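Local coordinates for protein 2-oxoadipate dioxygenase/decarboxylase (Pseudomonas putida, PDB 6W1G) that catalyses the iron(II)- and O2-dependent decarboxylation and hydroxylation of 2-oxoadipate to D-2-hydroxyglutarate in D-lysine catabolism, at residues Ser131-Glu136 with Arg211-Val216; Leu81-Arg86 with Arg160-Ile165; Ala89-Gln94 with Glu180-Glu185; Ala342-Asp347 with Gln354-Phe359. All coordinates share one frame; numbering follows the deposited sequence.

Contact 1: Ser131-Glu136 with Arg211-Val216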
# COMPACT_ATOMS: atom_id res chain seq x y z
N SER A 131 11.33 -0.47 1.74
CA SER A 131 12.39 -1.06 0.92
C SER A 131 13.69 -1.08 1.68
O SER A 131 14.00 -0.15 2.42
CB SER A 131 12.56 -0.24 -0.35
OG SER A 131 11.39 -0.17 -1.13
N LEU A 132 14.44 -2.15 1.47
CA LEU A 132 15.79 -2.26 1.98
C LEU A 132 16.76 -2.19 0.81
O LEU A 132 16.68 -2.98 -0.14
CB LEU A 132 15.94 -3.59 2.71
CG LEU A 132 17.36 -3.92 3.12
CD1 LEU A 132 17.99 -2.93 4.10
CD2 LEU A 132 17.41 -5.32 3.73
N LEU A 133 17.66 -1.21 0.87
CA LEU A 133 18.72 -1.05 -0.12
C LEU A 133 19.66 -2.24 -0.06
O LEU A 133 20.04 -2.70 1.01
CB LEU A 133 19.48 0.23 0.21
CG LEU A 133 20.56 0.69 -0.77
CD1 LEU A 133 19.93 1.22 -2.03
CD2 LEU A 133 21.43 1.76 -0.09
N ARG A 134 20.06 -2.73 -1.24
CA ARG A 134 21.04 -3.81 -1.36
C ARG A 134 22.36 -3.21 -1.82
O ARG A 134 22.42 -2.60 -2.90
CB ARG A 134 20.55 -4.88 -2.33
CG ARG A 134 19.18 -5.43 -1.95
CD ARG A 134 18.92 -6.81 -2.56
NE ARG A 134 19.77 -7.84 -1.96
CZ ARG A 134 19.80 -9.10 -2.37
NH1 ARG A 134 19.04 -9.47 -3.38
NH2 ARG A 134 20.59 -9.99 -1.77
N LEU A 135 23.38 -3.35 -1.00
CA LEU A 135 24.67 -2.78 -1.37
C LEU A 135 25.55 -3.71 -2.20
O LEU A 135 26.51 -3.23 -2.81
CB LEU A 135 25.44 -2.35 -0.13
CG LEU A 135 24.81 -1.20 0.63
CD1 LEU A 135 25.74 -0.79 1.77
CD2 LEU A 135 24.50 -0.00 -0.26
N GLU A 136 25.26 -5.01 -2.23
CA GLU A 136 26.14 -5.92 -2.97
C GLU A 136 26.13 -5.60 -4.46
O GLU A 136 27.15 -5.73 -5.14
CB GLU A 136 25.69 -7.37 -2.79
CG GLU A 136 25.67 -7.85 -1.37
CD GLU A 136 24.36 -7.54 -0.67
OE1 GLU A 136 23.47 -6.95 -1.31
OE2 GLU A 136 24.24 -7.89 0.52
N ARG A 211 20.14 6.95 -8.28
CA ARG A 211 19.52 8.00 -7.50
C ARG A 211 19.03 7.47 -6.16
O ARG A 211 19.07 8.19 -5.16
CB ARG A 211 18.36 8.63 -8.27
CG ARG A 211 17.26 7.67 -8.66
CD ARG A 211 16.70 7.97 -10.06
NE ARG A 211 16.08 9.28 -10.15
CZ ARG A 211 14.79 9.50 -10.43
NH1 ARG A 211 14.33 10.75 -10.49
NH2 ARG A 211 13.96 8.50 -10.67
N LEU A 212 18.59 6.21 -6.12
CA LEU A 212 18.09 5.64 -4.88
C LEU A 212 19.19 5.46 -3.85
O LEU A 212 18.94 5.62 -2.65
CB LEU A 212 17.41 4.31 -5.19
CG LEU A 212 16.57 3.74 -4.06
CD1 LEU A 212 15.41 2.94 -4.59
CD2 LEU A 212 17.46 2.90 -3.15
N ILE A 213 20.41 5.17 -4.28
CA ILE A 213 21.50 5.04 -3.33
C ILE A 213 21.75 6.36 -2.61
O ILE A 213 21.96 6.38 -1.40
CB ILE A 213 22.75 4.48 -4.04
CG1 ILE A 213 22.45 3.06 -4.54
CG2 ILE A 213 23.96 4.51 -3.14
CD1 ILE A 213 23.50 2.52 -5.49
N ALA A 214 21.75 7.48 -3.35
CA ALA A 214 21.92 8.77 -2.70
C ALA A 214 20.75 9.09 -1.77
O ALA A 214 20.95 9.59 -0.65
CB ALA A 214 22.10 9.87 -3.73
N ASP A 215 19.52 8.84 -2.21
CA ASP A 215 18.36 9.14 -1.39
C ASP A 215 18.43 8.45 -0.03
O ASP A 215 18.00 9.02 0.98
CB ASP A 215 17.07 8.77 -2.13
CG ASP A 215 15.82 9.13 -1.35
OD1 ASP A 215 15.56 10.33 -1.17
OD2 ASP A 215 15.12 8.20 -0.90
N VAL A 216 18.98 7.23 0.02
CA VAL A 216 19.11 6.49 1.27
C VAL A 216 20.36 6.93 2.03
O VAL A 216 20.31 7.28 3.21
CB VAL A 216 19.13 4.98 0.98
CG1 VAL A 216 19.42 4.18 2.26
CG2 VAL A 216 17.79 4.54 0.39

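Contact 2: Leu81-Arg86 with Arg160-Ile165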
# COMPACT_ATOMS: atom_id res chain seq x y z
N LEU A 81 15.86 -2.41 9.20
CA LEU A 81 14.65 -3.12 8.82
C LEU A 81 14.07 -3.91 9.99
O LEU A 81 12.85 -3.88 10.23
CB LEU A 81 14.94 -4.05 7.63
CG LEU A 81 13.72 -4.81 7.10
CD1 LEU A 81 12.64 -3.89 6.54
CD2 LEU A 81 14.17 -5.81 6.05
N ALA A 82 14.91 -4.62 10.72
CA ALA A 82 14.42 -5.40 11.85
C ALA A 82 13.82 -4.52 12.92
O ALA A 82 12.79 -4.86 13.51
CB ALA A 82 15.57 -6.24 12.44
N THR A 83 14.43 -3.36 13.17
CA THR A 83 13.90 -2.48 14.20
C THR A 83 12.61 -1.82 13.75
O THR A 83 11.67 -1.65 14.54
CB THR A 83 14.97 -1.46 14.58
OG1 THR A 83 16.12 -2.13 15.07
CG2 THR A 83 14.45 -0.59 15.69
N ILE A 84 12.55 -1.43 12.46
CA ILE A 84 11.32 -0.85 12.00
C ILE A 84 10.16 -1.84 12.02
O ILE A 84 9.02 -1.44 12.29
CB ILE A 84 11.54 -0.15 10.67
CG1 ILE A 84 10.69 1.10 10.70
CG2 ILE A 84 11.36 -0.99 9.60
CD1 ILE A 84 11.12 2.06 9.71
N ALA A 85 10.42 -3.14 11.84
CA ALA A 85 9.36 -4.12 12.03
C ALA A 85 8.83 -4.08 13.45
O ALA A 85 7.62 -4.19 13.68
CB ALA A 85 9.87 -5.51 11.69
N ARG A 86 9.73 -3.94 14.43
CA ARG A 86 9.29 -3.84 15.83
C ARG A 86 8.49 -2.57 16.08
O ARG A 86 7.52 -2.57 16.83
CB ARG A 86 10.49 -3.90 16.78
CG ARG A 86 11.21 -5.22 16.72
CD ARG A 86 12.52 -5.14 17.52
NE ARG A 86 12.28 -4.86 18.93
CZ ARG A 86 12.95 -3.98 19.66
NH1 ARG A 86 13.94 -3.26 19.13
NH2 ARG A 86 12.61 -3.82 20.94
N ARG A 160 13.97 7.50 22.82
CA ARG A 160 12.65 7.37 23.44
C ARG A 160 11.76 6.41 22.63
O ARG A 160 11.02 5.60 23.21
CB ARG A 160 11.98 8.73 23.61
CG ARG A 160 10.74 8.68 24.49
CD ARG A 160 11.12 8.57 25.97
NE ARG A 160 9.91 8.44 26.78
CZ ARG A 160 9.50 7.32 27.37
NH1 ARG A 160 10.24 6.20 27.34
NH2 ARG A 160 8.34 7.32 27.99
N ALA A 161 11.83 6.48 21.30
CA ALA A 161 11.07 5.51 20.51
C ALA A 161 11.47 4.09 20.85
O ALA A 161 10.63 3.21 21.00
CB ALA A 161 11.25 5.78 19.01
N LEU A 162 12.78 3.83 20.91
CA LEU A 162 13.27 2.49 21.20
C LEU A 162 12.82 2.03 22.59
O LEU A 162 12.44 0.87 22.77
CB LEU A 162 14.79 2.45 21.06
CG LEU A 162 15.31 2.70 19.65
CD1 LEU A 162 16.83 2.81 19.68
CD2 LEU A 162 14.84 1.62 18.68
N GLU A 163 12.81 2.95 23.56
CA GLU A 163 12.35 2.60 24.89
C GLU A 163 10.89 2.18 24.86
O GLU A 163 10.50 1.22 25.53
CB GLU A 163 12.51 3.80 25.83
CG GLU A 163 13.93 4.12 26.19
CD GLU A 163 14.10 5.42 26.91
OE1 GLU A 163 13.13 6.20 27.16
OE2 GLU A 163 15.26 5.72 27.23
N LEU A 164 10.05 2.93 24.12
CA LEU A 164 8.63 2.64 24.14
C LEU A 164 8.30 1.38 23.35
O LEU A 164 7.38 0.64 23.74
CB LEU A 164 7.86 3.85 23.60
CG LEU A 164 7.81 5.02 24.57
CD1 LEU A 164 7.38 6.32 23.87
CD2 LEU A 164 6.83 4.70 25.71
N ILE A 165 9.07 1.06 22.31
CA ILE A 165 8.94 -0.23 21.62
C ILE A 165 9.22 -1.37 22.58
O ILE A 165 8.46 -2.34 22.71
CB ILE A 165 9.86 -0.29 20.40
CG1 ILE A 165 9.42 0.73 19.34
CG2 ILE A 165 9.86 -1.67 19.79
CD1 ILE A 165 10.44 0.94 18.25
O HOH W 1 13.77 -1.26 21.52

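Contact 3: Ala89-Gln94 with Glu180-Glu185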
# COMPACT_ATOMS: atom_id res chain seq x y z
N ALA A 89 5.08 -3.08 14.63
CA ALA A 89 4.30 -4.05 15.40
C ALA A 89 3.58 -3.39 16.57
O ALA A 89 2.50 -3.85 16.94
CB ALA A 89 5.22 -5.19 15.89
N VAL A 90 4.11 -2.30 17.13
CA VAL A 90 3.40 -1.55 18.17
C VAL A 90 2.04 -1.11 17.67
O VAL A 90 1.07 -1.00 18.42
CB VAL A 90 4.24 -0.32 18.62
CG1 VAL A 90 3.44 0.54 19.58
CG2 VAL A 90 5.53 -0.81 19.26
N MET A 91 1.96 -0.83 16.37
CA MET A 91 0.74 -0.36 15.71
C MET A 91 0.00 -1.47 14.97
O MET A 91 -0.80 -1.17 14.07
CB MET A 91 1.11 0.77 14.76
CG MET A 91 1.72 1.92 15.49
SD MET A 91 2.06 3.35 14.50
CE MET A 91 3.31 2.80 13.60
N GLY A 92 0.25 -2.73 15.33
CA GLY A 92 -0.51 -3.79 14.74
C GLY A 92 -0.21 -4.05 13.27
O GLY A 92 -1.05 -4.63 12.58
N MET A 93 0.96 -3.63 12.80
CA MET A 93 1.32 -3.76 11.39
C MET A 93 2.34 -4.85 11.26
O MET A 93 3.38 -4.79 11.95
CB MET A 93 1.87 -2.43 10.90
CG MET A 93 0.83 -1.33 10.93
SD MET A 93 1.49 0.37 10.82
CE MET A 93 1.90 0.35 9.10
N GLN A 94 2.13 -5.81 10.45
CA GLN A 94 2.96 -6.95 10.18
C GLN A 94 3.49 -6.91 8.77
O GLN A 94 2.84 -6.36 7.89
CB GLN A 94 2.20 -8.25 10.39
CG GLN A 94 1.61 -8.36 11.75
CD GLN A 94 0.77 -9.61 11.88
OE1 GLN A 94 1.23 -10.71 11.55
NE2 GLN A 94 -0.47 -9.46 12.35
N GLU A 180 0.63 8.23 22.67
CA GLU A 180 0.83 9.55 22.07
C GLU A 180 2.32 9.91 21.99
O GLU A 180 2.79 10.40 20.96
CB GLU A 180 0.05 10.64 22.79
CG GLU A 180 0.13 11.96 21.98
CD GLU A 180 -0.04 11.74 20.46
OE1 GLU A 180 -1.09 11.21 20.06
OE2 GLU A 180 0.89 12.07 19.67
N THR A 181 3.08 9.63 23.06
CA THR A 181 4.51 9.88 23.01
C THR A 181 5.16 9.03 21.93
O THR A 181 6.02 9.50 21.17
CB THR A 181 5.14 9.62 24.37
OG1 THR A 181 4.48 10.43 25.35
CG2 THR A 181 6.64 9.89 24.37
N PHE A 182 4.76 7.76 21.87
CA PHE A 182 5.28 6.86 20.84
C PHE A 182 5.06 7.41 19.43
O PHE A 182 5.96 7.36 18.59
CB PHE A 182 4.66 5.45 20.99
CG PHE A 182 4.98 4.55 19.85
CD1 PHE A 182 6.20 3.90 19.76
CD2 PHE A 182 4.09 4.43 18.80
CE1 PHE A 182 6.45 3.11 18.63
CE2 PHE A 182 4.35 3.65 17.72
CZ PHE A 182 5.53 3.00 17.64
N VAL A 183 3.83 7.89 19.14
CA VAL A 183 3.56 8.39 17.80
C VAL A 183 4.48 9.55 17.48
O VAL A 183 5.05 9.61 16.40
CB VAL A 183 2.07 8.76 17.69
CG1 VAL A 183 1.83 9.61 16.46
CG2 VAL A 183 1.23 7.48 17.65
N GLN A 184 4.65 10.45 18.44
CA GLN A 184 5.49 11.61 18.16
C GLN A 184 6.95 11.21 17.97
O GLN A 184 7.65 11.78 17.11
CB GLN A 184 5.32 12.62 19.26
CG GLN A 184 3.94 13.34 19.19
CD GLN A 184 3.49 13.92 17.79
OE1 GLN A 184 4.26 14.62 17.09
NE2 GLN A 184 2.25 13.62 17.39
N GLU A 185 7.43 10.28 18.79
CA GLU A 185 8.82 9.86 18.67
C GLU A 185 9.06 9.09 17.40
O GLU A 185 10.09 9.25 16.75
CB GLU A 185 9.22 9.07 19.90
CG GLU A 185 9.28 9.88 21.16
CD GLU A 185 10.41 10.92 21.19
OE1 GLU A 185 11.42 10.77 20.47
OE2 GLU A 185 10.29 11.88 21.98

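Contact 4: Ala342-Asp347 with Gln354-Phe359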
# COMPACT_ATOMS: atom_id res chain seq x y z
N ALA A 342 -9.50 -6.94 -22.10
CA ALA A 342 -10.86 -7.39 -22.39
C ALA A 342 -11.09 -8.84 -21.98
O ALA A 342 -12.24 -9.22 -21.71
CB ALA A 342 -11.17 -7.21 -23.88
N GLU A 343 -10.05 -9.66 -21.95
CA GLU A 343 -10.14 -11.07 -21.58
C GLU A 343 -10.29 -11.30 -20.08
O GLU A 343 -10.57 -12.44 -19.68
CB GLU A 343 -8.86 -11.75 -22.05
CG GLU A 343 -8.74 -13.23 -21.74
CD GLU A 343 -7.52 -13.87 -22.38
OE1 GLU A 343 -7.10 -13.42 -23.47
OE2 GLU A 343 -7.01 -14.83 -21.78
N PHE A 344 -10.12 -10.29 -19.26
CA PHE A 344 -10.31 -10.46 -17.83
C PHE A 344 -11.77 -10.13 -17.52
O PHE A 344 -12.18 -8.97 -17.69
CB PHE A 344 -9.38 -9.54 -17.04
CG PHE A 344 -9.15 -10.01 -15.62
CD1 PHE A 344 -10.20 -10.10 -14.72
CD2 PHE A 344 -7.89 -10.41 -15.20
CE1 PHE A 344 -10.00 -10.58 -13.43
CE2 PHE A 344 -7.68 -10.89 -13.92
CZ PHE A 344 -8.73 -10.96 -13.02
N PRO A 345 -12.59 -11.09 -17.09
CA PRO A 345 -14.02 -10.81 -16.91
C PRO A 345 -14.25 -9.58 -16.05
O PRO A 345 -13.60 -9.41 -15.02
CB PRO A 345 -14.54 -12.07 -16.22
CG PRO A 345 -13.65 -13.15 -16.77
CD PRO A 345 -12.28 -12.52 -16.83
N ASP A 346 -15.18 -8.72 -16.49
CA ASP A 346 -15.50 -7.46 -15.82
C ASP A 346 -16.94 -7.50 -15.32
O ASP A 346 -17.69 -6.52 -15.37
CB ASP A 346 -15.22 -6.24 -16.70
CG ASP A 346 -15.18 -4.94 -15.92
OD1 ASP A 346 -15.05 -4.98 -14.67
OD2 ASP A 346 -15.28 -3.86 -16.57
N ASP A 347 -17.34 -8.67 -14.87
CA ASP A 347 -18.65 -8.95 -14.32
C ASP A 347 -18.38 -9.61 -12.97
O ASP A 347 -17.64 -10.59 -12.89
CB ASP A 347 -19.37 -9.87 -15.29
CG ASP A 347 -20.70 -10.34 -14.77
OD1 ASP A 347 -20.67 -11.31 -14.01
OD2 ASP A 347 -21.73 -9.73 -15.14
N GLN A 354 -15.67 -17.95 -11.53
CA GLN A 354 -14.40 -18.42 -12.07
C GLN A 354 -13.27 -18.37 -11.06
O GLN A 354 -12.14 -18.74 -11.40
CB GLN A 354 -14.06 -17.61 -13.31
CG GLN A 354 -14.99 -17.83 -14.46
CD GLN A 354 -14.57 -17.03 -15.69
OE1 GLN A 354 -13.39 -16.97 -16.03
NE2 GLN A 354 -15.52 -16.44 -16.34
N GLY A 355 -13.53 -17.93 -9.83
CA GLY A 355 -12.51 -17.97 -8.80
C GLY A 355 -11.34 -17.05 -9.08
O GLY A 355 -10.19 -17.40 -8.78
N LEU A 356 -11.62 -15.86 -9.64
CA LEU A 356 -10.55 -14.94 -10.00
C LEU A 356 -10.22 -13.93 -8.93
O LEU A 356 -9.12 -13.37 -8.91
CB LEU A 356 -10.92 -14.19 -11.29
CG LEU A 356 -11.11 -15.12 -12.49
CD1 LEU A 356 -11.66 -14.36 -13.63
CD2 LEU A 356 -9.83 -15.79 -12.87
N ALA A 357 -11.15 -13.64 -8.04
CA ALA A 357 -11.01 -12.63 -7.02
C ALA A 357 -11.55 -13.16 -5.71
O ALA A 357 -12.34 -14.11 -5.69
CB ALA A 357 -11.72 -11.35 -7.36
N TYR A 358 -11.13 -12.55 -4.61
CA TYR A 358 -11.68 -12.85 -3.28
C TYR A 358 -12.86 -11.93 -3.01
O TYR A 358 -12.91 -10.79 -3.47
CB TYR A 358 -10.61 -12.64 -2.20
CG TYR A 358 -9.50 -13.62 -2.28
CD1 TYR A 358 -9.66 -14.92 -1.84
CD2 TYR A 358 -8.25 -13.25 -2.79
CE1 TYR A 358 -8.62 -15.82 -1.92
CE2 TYR A 358 -7.20 -14.12 -2.86
CZ TYR A 358 -7.39 -15.44 -2.43
OH TYR A 358 -6.37 -16.34 -2.53
N PHE A 359 -13.81 -12.46 -2.23
CA PHE A 359 -15.07 -11.80 -1.92
C PHE A 359 -15.36 -11.81 -0.45
O PHE A 359 -14.90 -12.67 0.29
CB PHE A 359 -16.22 -12.48 -2.70
CG PHE A 359 -16.14 -12.22 -4.18
CD1 PHE A 359 -15.34 -12.98 -5.03
CD2 PHE A 359 -16.80 -11.10 -4.71
CE1 PHE A 359 -15.21 -12.61 -6.37
CE2 PHE A 359 -16.68 -10.77 -6.05
CZ PHE A 359 -15.88 -11.49 -6.86

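Contact 1: Ser131-Glu136 with Arg211-Val216
Beside V216, which packs against L133, the carboxylate of D215 is held at both oxygens: OD2 forms a salt bridge with R74, and OD1 accepts a hydrogen bond from NE2 of H223. Neither partner belongs to the interface itself, which is wholly apolar and shows how a single leucine can fasten a strand end to a helix. L133 points at the helix, and with CG anti to the backbone N (chi1 -174°) its two methyls meet different residues. CD1 goes toward I213, lying 4.0 Å from its CG1, and these two side chains meet nearly at right angles. CD2 turns instead to V216, 3.9 Å from CG1, and here the side chains run past each other in opposite directions. L212, also directed at the strand, touches V106 and V108. The axes of 131-133 and 211-216 come within 10.0 Å at an angle of 98°, so the helix lies across the strand. V216 is also about 4 Å from R74, measured between side chains; R74 binds 2-oxoadipate and is inferred to be important for substrate specificity. D215 thus probably positions R74 from the second shell, on a helix packed across the five-stranded sheet beside the substrate site of this glyoxalase-clan protein.

Contact 2: Leu81-Arg86 with Arg160-Ile165
R86 bends its long side chain over I165, so that the methyl CG2 of I165 sits beneath one face of the guanidinium, 3.6 Å from its plane and displaced toward the rim. The same methyl is 3.8 Å from R86 CB and 3.7 Å from R86 NH2. A bend at chi3 (62°) folds the arginine back over this one apolar group, an economical way for a charged residue to serve in a helix-helix interface. Its N-H groups find polar partners as well: NE makes a salt bridge with E169, one turn beyond I165, while NH2 donates to a water at 2.9 Å. That water in turn donates to the backbone O of L162 at 2.8 Å and so bridges the two helices. The second point of touch is purely apolar. CG2 of T83 meets CD2 of L162 at 3.7 Å, the side chains crossing at about a right angle, and the hydroxyl of T83 is bonded back to the carbonyl of E79 in its own helix. F157, from the loop leading into helix 159-171, packs on both T83 and L162. Helix 78-90 thereby lies between two layers: L81 rests on T130 and L132 of strand 127-133, whereas helix 159-171 covers another side and passes I165 on to F182 of helix 176-188.

Contact 3: Ala89-Gln94 with Glu180-Glu185
V90 and M91 meet the ring of F182 just where helix 78-90 ends in a Schellman motif, and together they give a compact example of one aromatic ring used on both face and edge. In the motif G92 is the C-prime residue with positive phi; its N bonds to A89 O at 3.0 Å, and M93 N bonds to F88 O. The two residues before the glycine are the ones that turn to helix 176-188. F182 has CG anti to the backbone N (chi1 171°), which sends the ring out from its helix to meet V90 coming from the opposite direction. V90 lies over one face: its CG1 is 3.8 Å from the ring centroid and only 15° from the ring normal, a CH-pi contact, while CB approaches CZ at 3.7 Å. M91 takes up a different aspect of the ring. Its chain crosses that of F182 obliquely, with CG 3.9 Å from CE2, and carries the sulfur into the plane of the ring. All three residues are buried. L87 and L174 also pack on F182, C168 on V90, and I12 and F16 of helix 9-27 on M91, so the ring joins the end of one helix to the middle of another within a larger apolar core. In the resulting Met-aromatic contact M91 SD lies at the edge of F182, 5.3 Å from the centroid and 4.0 Å from CE2.

Contact 4: Ala342-Asp347 with Gln354-Phe359
The short helix 348-353 is bracketed by a capped start and a Schellman end, and the contact brings together the chain on its two flanks, P345 before it and Q354 and L356 after it. D347 occupies the N-cap position, its OD1 accepting from the N of Q350. G355, with a phi of 66°, turns the chain out of the last helical turn. Across the two flanks, the packing centres on the ring of P345. Its CD touches CD1 of L356 at 3.7 Å, the two side chains crossing at about a right angle. Its CG meets the amide of Q354 almost evenly, 3.8 Å from NE2 and 3.9 Å from OE1. That amide is steadied from within the helix, where Q354 NE2 bonds to OE1 of Q350. L356 sets CG beside the backbone N (chi1 -62°) and presents CD1 to a second neighbour as well, CE1 of F344 at 4.1 Å. R258 grips the leading flank by bonding to the carbonyls of both F344 and P345, and the D346 carboxylate receives the backbone N of R259 and of H260. Around this turn, F344 packs on L309 of helix 304-321 and L356 pairs its backbone with T303, while F359 opens strand 359-363 and meets F391 of the antiparallel partner strand 389-393.

How the contacts relate
Contacts 2 and 3 form one unit, their centres 9 Å apart: both start from helix 78-90, and their second halves lie on consecutive helices 159-171 and 176-188, which touch where L164 meets T181. Contact 1, centred 21 Å from contact 2, touches it through segment 131-136 of the five-stranded sheet but stays about 12 Å from contact 3 at the nearest atoms. Along the chain the first segments of contacts 2, 3 and 1 come one after another, and the second segments follow in the same order, so the three interleave and knit the sheet into its helical surroundings. Contact 4 comes later in sequence, 37 Å from contacts 1 and 3 between centres and across the chain's centre. Of the four, contact 1 adjoins the substrate site.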